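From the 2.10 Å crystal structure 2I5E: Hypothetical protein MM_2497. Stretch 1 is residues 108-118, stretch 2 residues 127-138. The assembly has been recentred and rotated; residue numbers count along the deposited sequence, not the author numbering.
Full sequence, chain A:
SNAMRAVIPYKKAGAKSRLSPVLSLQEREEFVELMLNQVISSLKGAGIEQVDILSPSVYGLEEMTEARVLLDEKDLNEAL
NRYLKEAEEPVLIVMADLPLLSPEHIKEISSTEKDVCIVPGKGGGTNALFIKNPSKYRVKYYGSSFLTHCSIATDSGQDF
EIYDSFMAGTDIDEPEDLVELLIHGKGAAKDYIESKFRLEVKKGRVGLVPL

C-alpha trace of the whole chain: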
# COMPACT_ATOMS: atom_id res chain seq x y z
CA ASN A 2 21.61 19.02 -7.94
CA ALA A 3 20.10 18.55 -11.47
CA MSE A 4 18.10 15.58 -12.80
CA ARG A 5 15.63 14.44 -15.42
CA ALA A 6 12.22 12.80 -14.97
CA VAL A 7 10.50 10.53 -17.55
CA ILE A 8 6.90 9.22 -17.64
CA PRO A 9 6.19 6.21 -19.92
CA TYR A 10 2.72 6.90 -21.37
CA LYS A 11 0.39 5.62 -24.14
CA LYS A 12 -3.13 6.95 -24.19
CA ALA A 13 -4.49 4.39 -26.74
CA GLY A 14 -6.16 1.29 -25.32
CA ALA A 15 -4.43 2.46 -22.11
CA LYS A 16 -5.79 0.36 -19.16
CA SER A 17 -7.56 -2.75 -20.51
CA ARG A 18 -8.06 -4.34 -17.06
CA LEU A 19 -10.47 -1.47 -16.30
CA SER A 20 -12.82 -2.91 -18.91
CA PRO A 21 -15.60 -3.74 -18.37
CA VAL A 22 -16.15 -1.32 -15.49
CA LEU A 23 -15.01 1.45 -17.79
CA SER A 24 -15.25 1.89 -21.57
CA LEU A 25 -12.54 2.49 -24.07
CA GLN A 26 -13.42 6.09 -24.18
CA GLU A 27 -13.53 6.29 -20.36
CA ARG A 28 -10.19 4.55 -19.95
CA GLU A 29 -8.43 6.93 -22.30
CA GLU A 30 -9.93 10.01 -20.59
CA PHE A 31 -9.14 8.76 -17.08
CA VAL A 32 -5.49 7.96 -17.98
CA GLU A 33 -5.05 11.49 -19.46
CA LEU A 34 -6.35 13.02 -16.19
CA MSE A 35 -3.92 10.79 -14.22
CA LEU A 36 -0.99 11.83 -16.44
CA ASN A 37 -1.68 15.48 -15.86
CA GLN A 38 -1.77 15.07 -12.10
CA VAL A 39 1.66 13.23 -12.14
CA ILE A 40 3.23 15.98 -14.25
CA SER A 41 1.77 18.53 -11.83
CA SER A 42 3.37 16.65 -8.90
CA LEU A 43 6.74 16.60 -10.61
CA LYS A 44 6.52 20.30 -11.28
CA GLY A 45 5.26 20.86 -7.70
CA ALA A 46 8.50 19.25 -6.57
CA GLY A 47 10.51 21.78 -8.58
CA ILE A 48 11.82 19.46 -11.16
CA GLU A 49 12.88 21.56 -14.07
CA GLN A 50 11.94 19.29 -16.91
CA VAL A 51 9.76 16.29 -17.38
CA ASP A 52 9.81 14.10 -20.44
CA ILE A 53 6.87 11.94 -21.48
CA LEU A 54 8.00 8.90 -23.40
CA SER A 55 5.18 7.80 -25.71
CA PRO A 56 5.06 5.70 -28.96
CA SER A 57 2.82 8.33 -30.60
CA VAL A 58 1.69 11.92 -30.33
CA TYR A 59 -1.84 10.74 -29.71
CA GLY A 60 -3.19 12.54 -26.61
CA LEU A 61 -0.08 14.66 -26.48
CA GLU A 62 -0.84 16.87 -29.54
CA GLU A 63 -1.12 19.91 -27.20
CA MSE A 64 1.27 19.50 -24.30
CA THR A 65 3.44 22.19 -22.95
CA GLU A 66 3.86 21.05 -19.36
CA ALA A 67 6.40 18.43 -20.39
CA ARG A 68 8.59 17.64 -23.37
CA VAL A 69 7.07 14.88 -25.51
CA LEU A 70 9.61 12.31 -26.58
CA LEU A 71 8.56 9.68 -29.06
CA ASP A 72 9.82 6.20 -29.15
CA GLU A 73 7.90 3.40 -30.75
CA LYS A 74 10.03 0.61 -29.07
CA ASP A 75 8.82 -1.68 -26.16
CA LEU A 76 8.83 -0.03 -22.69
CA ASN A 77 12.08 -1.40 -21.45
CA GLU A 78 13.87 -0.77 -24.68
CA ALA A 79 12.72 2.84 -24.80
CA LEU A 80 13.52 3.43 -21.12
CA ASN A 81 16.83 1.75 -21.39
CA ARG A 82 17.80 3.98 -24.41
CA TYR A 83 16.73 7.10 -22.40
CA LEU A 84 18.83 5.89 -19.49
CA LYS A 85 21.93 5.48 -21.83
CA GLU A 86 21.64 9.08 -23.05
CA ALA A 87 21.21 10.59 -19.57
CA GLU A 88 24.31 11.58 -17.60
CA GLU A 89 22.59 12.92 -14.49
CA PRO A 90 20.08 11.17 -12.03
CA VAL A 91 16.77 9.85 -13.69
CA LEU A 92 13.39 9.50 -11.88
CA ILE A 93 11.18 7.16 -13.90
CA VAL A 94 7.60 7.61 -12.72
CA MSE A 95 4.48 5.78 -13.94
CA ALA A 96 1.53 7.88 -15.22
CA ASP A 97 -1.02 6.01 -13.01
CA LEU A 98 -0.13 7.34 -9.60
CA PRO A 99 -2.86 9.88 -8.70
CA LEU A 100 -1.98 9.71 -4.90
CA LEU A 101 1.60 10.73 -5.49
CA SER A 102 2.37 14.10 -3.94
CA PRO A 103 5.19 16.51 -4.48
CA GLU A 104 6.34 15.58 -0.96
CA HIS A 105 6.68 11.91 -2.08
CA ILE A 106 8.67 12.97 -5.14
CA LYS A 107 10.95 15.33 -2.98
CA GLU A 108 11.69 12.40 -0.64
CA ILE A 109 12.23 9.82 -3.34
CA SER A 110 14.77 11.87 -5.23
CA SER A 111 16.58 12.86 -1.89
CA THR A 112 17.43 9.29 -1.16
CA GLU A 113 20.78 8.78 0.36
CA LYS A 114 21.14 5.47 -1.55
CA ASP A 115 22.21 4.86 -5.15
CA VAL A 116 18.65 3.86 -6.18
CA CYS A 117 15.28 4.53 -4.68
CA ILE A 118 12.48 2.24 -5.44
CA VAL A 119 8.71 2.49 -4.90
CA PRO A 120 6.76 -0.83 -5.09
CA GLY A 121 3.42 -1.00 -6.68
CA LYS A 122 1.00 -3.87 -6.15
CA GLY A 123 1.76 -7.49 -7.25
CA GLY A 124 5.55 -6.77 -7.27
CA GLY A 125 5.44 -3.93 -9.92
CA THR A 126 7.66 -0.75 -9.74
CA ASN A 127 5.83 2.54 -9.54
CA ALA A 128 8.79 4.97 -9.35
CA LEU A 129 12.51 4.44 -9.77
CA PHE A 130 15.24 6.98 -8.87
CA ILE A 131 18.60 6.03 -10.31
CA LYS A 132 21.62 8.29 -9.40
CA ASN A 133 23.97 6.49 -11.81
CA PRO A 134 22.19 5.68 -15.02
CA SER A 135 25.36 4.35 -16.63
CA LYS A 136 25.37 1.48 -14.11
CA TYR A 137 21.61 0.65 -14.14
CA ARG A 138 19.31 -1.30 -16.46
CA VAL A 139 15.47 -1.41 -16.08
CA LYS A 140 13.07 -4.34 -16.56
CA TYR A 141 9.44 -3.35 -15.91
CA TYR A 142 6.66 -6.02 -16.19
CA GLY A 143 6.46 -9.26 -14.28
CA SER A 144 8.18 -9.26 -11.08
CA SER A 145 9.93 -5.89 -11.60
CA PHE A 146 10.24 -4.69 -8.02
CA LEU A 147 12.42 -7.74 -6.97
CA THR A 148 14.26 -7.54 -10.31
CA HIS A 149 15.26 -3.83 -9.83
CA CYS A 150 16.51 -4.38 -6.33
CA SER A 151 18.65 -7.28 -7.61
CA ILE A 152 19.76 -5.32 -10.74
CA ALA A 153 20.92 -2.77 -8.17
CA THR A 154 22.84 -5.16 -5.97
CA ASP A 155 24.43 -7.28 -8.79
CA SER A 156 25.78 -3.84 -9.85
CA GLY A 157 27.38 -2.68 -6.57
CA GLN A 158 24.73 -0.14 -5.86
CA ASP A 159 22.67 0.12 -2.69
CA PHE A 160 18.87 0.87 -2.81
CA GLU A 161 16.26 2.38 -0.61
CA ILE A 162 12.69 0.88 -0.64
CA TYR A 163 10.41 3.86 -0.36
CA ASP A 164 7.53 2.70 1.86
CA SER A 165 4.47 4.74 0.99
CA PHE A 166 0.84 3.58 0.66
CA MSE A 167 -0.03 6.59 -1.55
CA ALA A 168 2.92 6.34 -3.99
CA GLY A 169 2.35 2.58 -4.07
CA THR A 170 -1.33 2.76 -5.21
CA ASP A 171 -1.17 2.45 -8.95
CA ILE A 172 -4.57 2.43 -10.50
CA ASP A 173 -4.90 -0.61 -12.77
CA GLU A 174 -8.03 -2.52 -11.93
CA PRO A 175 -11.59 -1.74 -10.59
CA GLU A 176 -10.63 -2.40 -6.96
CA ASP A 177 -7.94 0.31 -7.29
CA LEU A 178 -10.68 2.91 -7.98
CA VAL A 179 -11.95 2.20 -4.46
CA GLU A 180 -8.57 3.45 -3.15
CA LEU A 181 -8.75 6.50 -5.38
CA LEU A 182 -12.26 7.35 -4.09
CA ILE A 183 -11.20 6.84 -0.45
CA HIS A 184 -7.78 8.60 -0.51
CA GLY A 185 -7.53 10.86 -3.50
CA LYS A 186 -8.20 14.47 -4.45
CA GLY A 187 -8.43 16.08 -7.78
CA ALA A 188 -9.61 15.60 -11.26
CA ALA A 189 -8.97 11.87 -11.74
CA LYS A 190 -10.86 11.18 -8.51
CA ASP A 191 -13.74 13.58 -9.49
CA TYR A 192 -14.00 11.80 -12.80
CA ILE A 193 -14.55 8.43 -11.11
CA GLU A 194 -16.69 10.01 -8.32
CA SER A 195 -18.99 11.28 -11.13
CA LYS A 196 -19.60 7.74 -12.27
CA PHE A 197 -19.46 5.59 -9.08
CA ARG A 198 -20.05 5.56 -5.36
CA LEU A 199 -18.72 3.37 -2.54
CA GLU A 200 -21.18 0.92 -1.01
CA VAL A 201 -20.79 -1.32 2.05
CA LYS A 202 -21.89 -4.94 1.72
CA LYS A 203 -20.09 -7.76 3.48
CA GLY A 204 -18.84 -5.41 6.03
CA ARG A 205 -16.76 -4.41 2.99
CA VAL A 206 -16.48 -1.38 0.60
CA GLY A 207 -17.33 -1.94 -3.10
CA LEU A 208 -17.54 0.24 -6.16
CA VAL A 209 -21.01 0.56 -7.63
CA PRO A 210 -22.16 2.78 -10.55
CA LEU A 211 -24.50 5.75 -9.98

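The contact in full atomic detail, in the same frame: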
# COMPACT_ATOMS: atom_id res chain seq x y z
N GLU A 108 10.99 13.43 -1.44
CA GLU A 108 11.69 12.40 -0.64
C GLU A 108 12.32 11.32 -1.45
O GLU A 108 13.43 10.87 -1.15
CB GLU A 108 10.84 11.75 0.49
CG GLU A 108 10.06 12.74 1.32
CD GLU A 108 9.31 12.10 2.51
OE1 GLU A 108 8.80 12.87 3.35
OE2 GLU A 108 9.16 10.87 2.58
N ILE A 109 11.62 10.85 -2.48
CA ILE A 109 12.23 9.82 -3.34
C ILE A 109 13.56 10.27 -3.96
O ILE A 109 14.60 9.55 -3.92
CB ILE A 109 11.28 9.33 -4.39
CG1 ILE A 109 10.15 8.56 -3.76
CG2 ILE A 109 12.02 8.31 -5.42
CD1 ILE A 109 8.77 8.66 -4.66
N SER A 110 13.57 11.45 -4.55
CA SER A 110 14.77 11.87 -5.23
C SER A 110 15.86 12.42 -4.26
O SER A 110 16.89 12.79 -4.72
CB SER A 110 14.42 12.94 -6.28
OG SER A 110 13.59 13.97 -5.75
N SER A 111 15.61 12.44 -2.94
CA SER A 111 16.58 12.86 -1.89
C SER A 111 17.15 11.65 -1.22
O SER A 111 17.81 11.76 -0.20
CB SER A 111 15.89 13.69 -0.81
OG SER A 111 15.27 14.79 -1.47
N THR A 112 16.95 10.47 -1.81
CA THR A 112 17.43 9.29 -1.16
C THR A 112 18.91 9.41 -0.93
O THR A 112 19.61 10.14 -1.65
CB THR A 112 17.18 8.02 -1.95
OG1 THR A 112 17.61 6.90 -1.16
CG2 THR A 112 17.87 8.07 -3.31
N GLU A 113 19.40 8.69 0.06
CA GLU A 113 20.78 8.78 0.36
C GLU A 113 21.43 7.59 -0.29
O GLU A 113 22.66 7.60 -0.43
CB GLU A 113 21.03 8.92 1.87
CG GLU A 113 21.13 10.41 2.28
CD GLU A 113 20.87 10.69 3.78
OE1 GLU A 113 20.80 9.71 4.60
OE2 GLU A 113 20.77 11.89 4.15
N LYS A 114 20.61 6.64 -0.78
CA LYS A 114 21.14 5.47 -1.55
C LYS A 114 21.36 5.77 -3.04
O LYS A 114 20.92 6.79 -3.55
CB LYS A 114 20.25 4.20 -1.44
CG LYS A 114 19.98 3.71 -0.00
CD LYS A 114 21.30 3.36 0.67
CE LYS A 114 21.19 3.27 2.19
NZ LYS A 114 21.37 1.86 2.60
N ASP A 115 22.00 4.82 -3.72
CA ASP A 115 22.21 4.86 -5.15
C ASP A 115 20.95 4.76 -5.98
O ASP A 115 20.87 5.39 -7.07
CB ASP A 115 23.10 3.71 -5.52
CG ASP A 115 24.51 3.89 -5.00
OD1 ASP A 115 24.93 5.03 -4.70
OD2 ASP A 115 25.17 2.86 -4.85
N VAL A 116 19.99 3.92 -5.53
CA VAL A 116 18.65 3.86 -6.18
C VAL A 116 17.53 3.96 -5.20
O VAL A 116 17.69 3.58 -4.03
CB VAL A 116 18.52 2.84 -7.37
CG1 VAL A 116 19.84 2.07 -7.69
CG2 VAL A 116 17.19 1.98 -7.39
N CYS A 117 16.45 4.66 -5.55
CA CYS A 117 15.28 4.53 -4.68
C CYS A 117 14.17 3.90 -5.47
O CYS A 117 13.89 4.26 -6.64
CB CYS A 117 14.85 5.84 -4.10
SG CYS A 117 13.49 5.75 -2.96
N ILE A 118 13.56 2.91 -4.83
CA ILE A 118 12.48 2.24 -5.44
C ILE A 118 11.17 2.15 -4.63
O ILE A 118 11.18 1.81 -3.41
CB ILE A 118 12.96 0.99 -6.04
CG1 ILE A 118 11.81 0.04 -6.34
CG2 ILE A 118 14.09 0.38 -5.24
CD1 ILE A 118 12.29 -1.09 -7.05
N ASN A 127 6.64 1.36 -9.23
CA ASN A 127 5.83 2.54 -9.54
C ASN A 127 6.69 3.79 -9.79
O ASN A 127 6.28 4.67 -10.53
CB ASN A 127 4.81 2.82 -8.38
CG ASN A 127 3.52 1.97 -8.54
OD1 ASN A 127 3.32 1.32 -9.57
ND2 ASN A 127 2.68 2.00 -7.56
N ALA A 128 7.91 3.83 -9.21
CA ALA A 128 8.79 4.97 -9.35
C ALA A 128 10.18 4.39 -9.10
O ALA A 128 10.35 3.49 -8.30
CB ALA A 128 8.42 6.07 -8.24
N LEU A 129 11.15 4.89 -9.87
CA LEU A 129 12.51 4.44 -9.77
C LEU A 129 13.40 5.69 -9.91
O LEU A 129 13.30 6.41 -10.92
CB LEU A 129 12.78 3.46 -10.92
CG LEU A 129 13.96 2.48 -10.88
CD1 LEU A 129 14.11 1.76 -9.48
CD2 LEU A 129 13.71 1.51 -12.01
N PHE A 130 14.21 5.95 -8.89
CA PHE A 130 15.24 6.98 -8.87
C PHE A 130 16.63 6.32 -8.91
O PHE A 130 17.01 5.59 -8.01
CB PHE A 130 15.07 8.01 -7.70
CG PHE A 130 16.05 9.18 -7.77
CD1 PHE A 130 15.96 10.15 -8.78
CD2 PHE A 130 17.13 9.27 -6.87
CE1 PHE A 130 16.90 11.20 -8.89
CE2 PHE A 130 18.07 10.30 -6.93
CZ PHE A 130 17.95 11.27 -7.93
N ILE A 131 17.33 6.58 -10.01
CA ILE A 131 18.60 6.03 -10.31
C ILE A 131 19.65 7.16 -10.38
O ILE A 131 19.62 7.93 -11.31
CB ILE A 131 18.48 5.32 -11.70
CG1 ILE A 131 17.31 4.26 -11.67
CG2 ILE A 131 19.85 4.79 -12.14
CD1 ILE A 131 16.42 4.31 -12.96
N LYS A 132 20.57 7.25 -9.42
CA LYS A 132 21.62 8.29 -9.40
C LYS A 132 22.65 8.03 -10.48
O LYS A 132 23.18 8.96 -11.03
CB LYS A 132 22.35 8.27 -8.06
CG LYS A 132 21.58 8.90 -6.95
CD LYS A 132 22.36 8.99 -5.65
CE LYS A 132 21.35 9.31 -4.56
NZ LYS A 132 22.13 9.19 -3.32
N ASN A 133 22.96 6.78 -10.80
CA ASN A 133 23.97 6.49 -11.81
C ASN A 133 23.49 5.75 -12.99
O ASN A 133 23.75 4.56 -13.09
CB ASN A 133 25.13 5.75 -11.17
CG ASN A 133 25.51 6.32 -9.77
OD1 ASN A 133 25.91 7.53 -9.60
ND2 ASN A 133 25.33 5.48 -8.73
N PRO A 134 22.86 6.40 -13.94
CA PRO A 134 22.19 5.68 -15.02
C PRO A 134 23.08 4.76 -15.83
O PRO A 134 22.63 3.86 -16.49
CB PRO A 134 21.65 6.80 -15.89
CG PRO A 134 22.08 8.10 -15.22
CD PRO A 134 22.43 7.79 -13.85
N SER A 135 24.37 5.00 -15.75
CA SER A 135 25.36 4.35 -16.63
C SER A 135 25.55 2.95 -16.14
O SER A 135 25.94 2.10 -16.91
CB SER A 135 26.73 5.13 -16.62
OG SER A 135 27.16 5.52 -15.30
N LYS A 136 25.20 2.74 -14.85
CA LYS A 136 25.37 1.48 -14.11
C LYS A 136 24.05 0.73 -13.83
O LYS A 136 24.06 -0.28 -13.14
CB LYS A 136 26.05 1.77 -12.75
CG LYS A 136 27.58 1.66 -12.75
CD LYS A 136 28.04 1.45 -11.34
CE LYS A 136 29.16 0.43 -11.25
NZ LYS A 136 29.29 0.03 -9.80
N TYR A 137 22.94 1.20 -14.39
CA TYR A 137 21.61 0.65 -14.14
C TYR A 137 20.89 0.26 -15.39
O TYR A 137 21.02 0.94 -16.40
CB TYR A 137 20.76 1.62 -13.34
CG TYR A 137 19.69 0.84 -12.55
CD1 TYR A 137 20.02 0.11 -11.39
CD2 TYR A 137 18.35 0.80 -13.02
CE1 TYR A 137 19.02 -0.62 -10.69
CE2 TYR A 137 17.36 0.08 -12.31
CZ TYR A 137 17.70 -0.63 -11.18
OH TYR A 137 16.70 -1.31 -10.55
N ARG A 138 20.13 -0.84 -15.34
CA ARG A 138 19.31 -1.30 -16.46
C ARG A 138 17.87 -1.56 -15.91
O ARG A 138 17.73 -2.05 -14.84
CB ARG A 138 20.00 -2.56 -17.07
CG ARG A 138 19.10 -3.51 -17.90
CD ARG A 138 19.85 -4.86 -18.32
NE ARG A 138 19.95 -5.84 -17.21
CZ ARG A 138 18.93 -6.60 -16.78
NH1 ARG A 138 17.75 -6.49 -17.37
NH2 ARG A 138 19.09 -7.48 -15.78
O HOH W 1 22.35 4.45 -9.54

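A short antiparallel strand pair can gain from what the chain before it lays over one of its faces, in addition to its own ladder, and this contact in MM_2497 is a compact example. Strand 116-118 runs antiparallel to strand 128-131, and the turn and loop that precede the first strand cover the side chains of Phe-130 and Lys-132.

Asn-127, where the chain turns a corner, hardly touches the other stretch. Ala-128 follows, its methyl group 4.4 Å (CB) from CD1 of Ile-109, a helical residue that also opens the type I turn from Ile-109 to Thr-112. Leu-129 pairs with Ile-118 without hydrogen bonds between them, and its CA instead approaches Cys-117 O at 3.4 Å in a CA-H...O contact. Its side chain lies on the face shared with Val-116, Ile-118 and Ile-131; there Leu-129 CD1 sits 3.7 Å from both Val-116 CG2 and Ile-118 CB, so one methyl group serves two neighbours.

Phe-130 is the centre of the arrangement and has the largest area covered by the opposing stretch. Its backbone makes both hydrogen bonds of the pair with Cys-117: Phe-130 N donates to Cys-117 O at 2.8 Å, nearly straight, and Cys-117 N donates to Phe-130 O at 2.7 Å. Phe-130 O also receives a CA-H...O contact from Val-116 CA at 3.0 Å. On the other face of the sheet from Leu-129, the ring, with chi1 in t, reaches under the turn. Ser-110 CA stands over one ring face, 3.8 Å from the Phe-130 ring centroid and only 9° off the normal, a CH-pi contact. Thr-112 CG2 meets the ring edge, 3.8 Å from Phe-130 CD2, while Ile-109 CG2 packs against Phe-130 CB at 3.8 Å. A flat aromatic suits this site because its face and its edge can both be used.

Ile-131 pairs with Val-116 at a CA-CA distance of 4.7 Å, returning to the Leu-129 face. Beyond it the backbone bonding continues: Lys-132 N donates to Asp-115 O at 3.0 Å. The largely extended Lys-132 side chain carries its ammonium to the loop carbonyls, where NZ donates to Thr-112 O at 3.2 Å and weakly to Glu-113 O at 3.3 Å. A long, charged donor is well matched to such a cluster of acceptors.

At Asn-133 a water takes over, accepting from Asn-133 N at 2.7 Å and donating to Asp-115 O at 3.0 Å. Farther on, Tyr-137 turns back, its CE1 4.1 Å from Val-116 CG1, adding to the apolar cover of that buried valine.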